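Local atomic coordinates of GDSL-like protein (Roseburia intestinalis L1-82, PDB entry 6HFZ), a protein that removes acetyl groups from complex beta-mannans, acting as a two-domain carbohydrate esterase of the GDSL-like, SGNH-hydrolase type from a gut bacterium. Residues A[143-148]-A[186-191]. Sequence-based numbering, arbitrary orientation.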
loop_
_atom_site.group_PDB
_atom_site.type_symbol
_atom_site.label_atom_id
_atom_site.label_comp_id
_atom_site.label_asym_id
_atom_site.label_seq_id
_atom_site.Cartn_x
_atom_site.Cartn_y
_atom_site.Cartn_z
ATOM N N VAL A 143 -10.766 8.153 -4.971
ATOM C CA VAL A 143 -10.945 8.510 -6.366
ATOM C C VAL A 143 -10.090 9.757 -6.658
ATOM O O VAL A 143 -9.898 10.610 -5.778
ATOM C CB VAL A 143 -12.455 8.732 -6.633
ATOM C CG1 VAL A 143 -12.948 9.987 -5.907
ATOM C CG2 VAL A 143 -12.802 8.795 -8.111
ATOM N N PHE A 144 -9.644 9.909 -7.910
ATOM C CA PHE A 144 -9.038 11.116 -8.414
ATOM C C PHE A 144 -10.162 12.119 -8.732
ATOM O O PHE A 144 -11.085 11.768 -9.453
ATOM C CB PHE A 144 -8.243 10.794 -9.681
ATOM C CG PHE A 144 -6.877 10.226 -9.430
ATOM C CD1 PHE A 144 -5.802 11.082 -9.252
ATOM C CD2 PHE A 144 -6.679 8.861 -9.328
ATOM C CE1 PHE A 144 -4.533 10.578 -9.041
ATOM C CE2 PHE A 144 -5.407 8.361 -9.092
ATOM C CZ PHE A 144 -4.348 9.220 -8.943
ATOM N N TYR A 145 -10.064 13.366 -8.235
ATOM C CA TYR A 145 -11.153 14.356 -8.418
ATOM C C TYR A 145 -10.994 15.174 -9.716
ATOM O O TYR A 145 -11.916 15.948 -10.081
ATOM C CB TYR A 145 -11.314 15.213 -7.162
ATOM C CG TYR A 145 -11.812 14.424 -5.987
ATOM C CD1 TYR A 145 -13.130 14.023 -5.915
ATOM C CD2 TYR A 145 -10.937 13.928 -5.029
ATOM C CE1 TYR A 145 -13.601 13.240 -4.866
ATOM C CE2 TYR A 145 -11.383 13.114 -4.005
ATOM C CZ TYR A 145 -12.721 12.763 -3.921
ATOM O OH TYR A 145 -13.179 11.954 -2.900
ATOM N N ASN A 146 -9.841 15.063 -10.369
ATOM C CA ASN A 146 -9.621 15.766 -11.627
ATOM C C ASN A 146 -10.392 15.093 -12.770
ATOM O O ASN A 146 -10.846 15.805 -13.692
ATOM C CB ASN A 146 -8.156 15.841 -12.028
ATOM C CG ASN A 146 -7.479 14.494 -12.022
ATOM O OD1 ASN A 146 -7.543 13.789 -11.030
ATOM N ND2 ASN A 146 -6.813 14.123 -13.109
ATOM N N ASN A 147 -10.534 13.768 -12.706
ATOM C CA ASN A 147 -11.154 13.009 -13.823
ATOM C C ASN A 147 -12.083 11.863 -13.406
ATOM O O ASN A 147 -12.590 11.170 -14.304
ATOM C CB ASN A 147 -10.050 12.510 -14.762
ATOM C CG ASN A 147 -9.124 11.545 -14.077
ATOM O OD1 ASN A 147 -9.359 11.177 -12.935
ATOM N ND2 ASN A 147 -8.070 11.156 -14.752
ATOM N N GLY A 148 -12.270 11.574 -12.107
ATOM C CA GLY A 148 -13.149 10.496 -11.695
ATOM C C GLY A 148 -12.488 9.115 -11.649
ATOM O O GLY A 148 -13.186 8.146 -11.466
ATOM N N GLU A 186 -12.478 22.922 -2.256
ATOM C CA GLU A 186 -13.121 22.806 -0.967
ATOM C C GLU A 186 -12.710 21.532 -0.237
ATOM O O GLU A 186 -12.779 21.509 1.003
ATOM C CB GLU A 186 -14.644 22.846 -1.095
ATOM C CG GLU A 186 -15.117 24.156 -1.693
ATOM C CD GLU A 186 -16.622 24.311 -1.723
ATOM O OE1 GLU A 186 -17.281 23.562 -2.491
ATOM O OE2 GLU A 186 -17.128 25.197 -0.984
ATOM N N ILE A 187 -12.342 20.472 -0.979
ATOM C CA ILE A 187 -12.030 19.193 -0.330
ATOM C C ILE A 187 -10.651 18.636 -0.680
ATOM O O ILE A 187 -10.277 17.661 -0.036
ATOM C CB ILE A 187 -13.085 18.122 -0.645
ATOM C CG1 ILE A 187 -13.150 17.833 -2.145
ATOM C CG2 ILE A 187 -14.418 18.484 -0.013
ATOM C CD1 ILE A 187 -13.996 16.584 -2.466
ATOM N N THR A 188 -9.934 19.216 -1.653
ATOM C CA THR A 188 -8.603 18.716 -1.963
ATOM C C THR A 188 -7.802 19.802 -2.663
ATOM O O THR A 188 -8.285 20.440 -3.600
ATOM C CB THR A 188 -8.676 17.445 -2.819
ATOM O OG1 THR A 188 -7.329 17.208 -3.225
ATOM C CG2 THR A 188 -9.554 17.590 -4.038
ATOM N N PRO A 189 -6.543 20.063 -2.227
ATOM C CA PRO A 189 -5.698 21.032 -2.916
ATOM C C PRO A 189 -5.073 20.559 -4.229
ATOM O O PRO A 189 -4.632 21.418 -4.985
ATOM C CB PRO A 189 -4.580 21.354 -1.914
ATOM C CG PRO A 189 -4.533 20.140 -1.023
ATOM C CD PRO A 189 -5.930 19.556 -0.994
ATOM N N ASP A 190 -5.062 19.241 -4.506
ATOM C CA ASP A 190 -4.349 18.710 -5.638
ATOM C C ASP A 190 -5.130 17.630 -6.394
ATOM O O ASP A 190 -4.535 16.999 -7.229
ATOM C CB ASP A 190 -2.997 18.123 -5.244
ATOM C CG ASP A 190 -3.068 16.997 -4.226
ATOM O OD1 ASP A 190 -4.157 16.463 -3.992
ATOM O OD2 ASP A 190 -2.045 16.762 -3.593
ATOM N N ASP A 191 -6.407 17.429 -6.053
ATOM C CA ASP A 191 -7.326 16.501 -6.716
ATOM C C ASP A 191 -7.027 15.046 -6.368
ATOM O O ASP A 191 -7.676 14.144 -6.901
ATOM C CB ASP A 191 -7.314 16.706 -8.215
ATOM C CG ASP A 191 -7.961 18.014 -8.570
ATOM O OD1 ASP A 191 -8.902 18.441 -7.834
ATOM O OD2 ASP A 191 -7.483 18.624 -9.524
#
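Tyr-145 and Asp-191 join the two loops through one backbone hydrogen bond: the N-H of Tyr-145 donates to Asp-191 O, N to O 2.8 Å, almost straight at 177° and in the plane of the carbonyl. From this anchor Tyr-145 CB points toward the 186-191 loop and lies 3.8 Å from the same Asp-191 O. CG stands anti to the carbonyl carbon, beside the backbone N (chi1 -67°). The ring beyond it meets Thr-188 and Ile-187: CD2 has Thr-188 CG2 at 4.0 Å, and across the ring from CD2, CE1 has Ile-187 CD1 at 4.1 Å. That methyl sits over one face, displaced toward the rim, in a CH-pi contact; Ile-173 and Val-177 of helix 173-178 also touch the tyrosine. The loops belong to the SGNH-hydrolase domain: 143-148 follows strand 136-141 of its central sheet, and 186-191 precedes helix 196-215. Loop 186-191 holds Asp-190, whose OD2 bonds His-193 ND1, consistent with a Ser-His-Asp triad completed by Ser-41. Next to it, Asp-191 lays CB 3.7 Å from Asn-146 N, and its OD2 lies 3.8 Å from Asn-146 CB; the side-chain amide of Asn-146 and the carboxylate of Asp-191 are turned 17° apart. OD1 forms a salt bridge with Arg-185 and accepts a hydrogen bond from Asn-184 ND2. An alanine at Asp-191 would probably leave the Arg-185 guanidinium without this carboxylate mate and open a gap beside Asn-146 CB. Thr-188 OG1 bonds His-193 O and receives weak bonds from Asp-190 N and Asp-191 N.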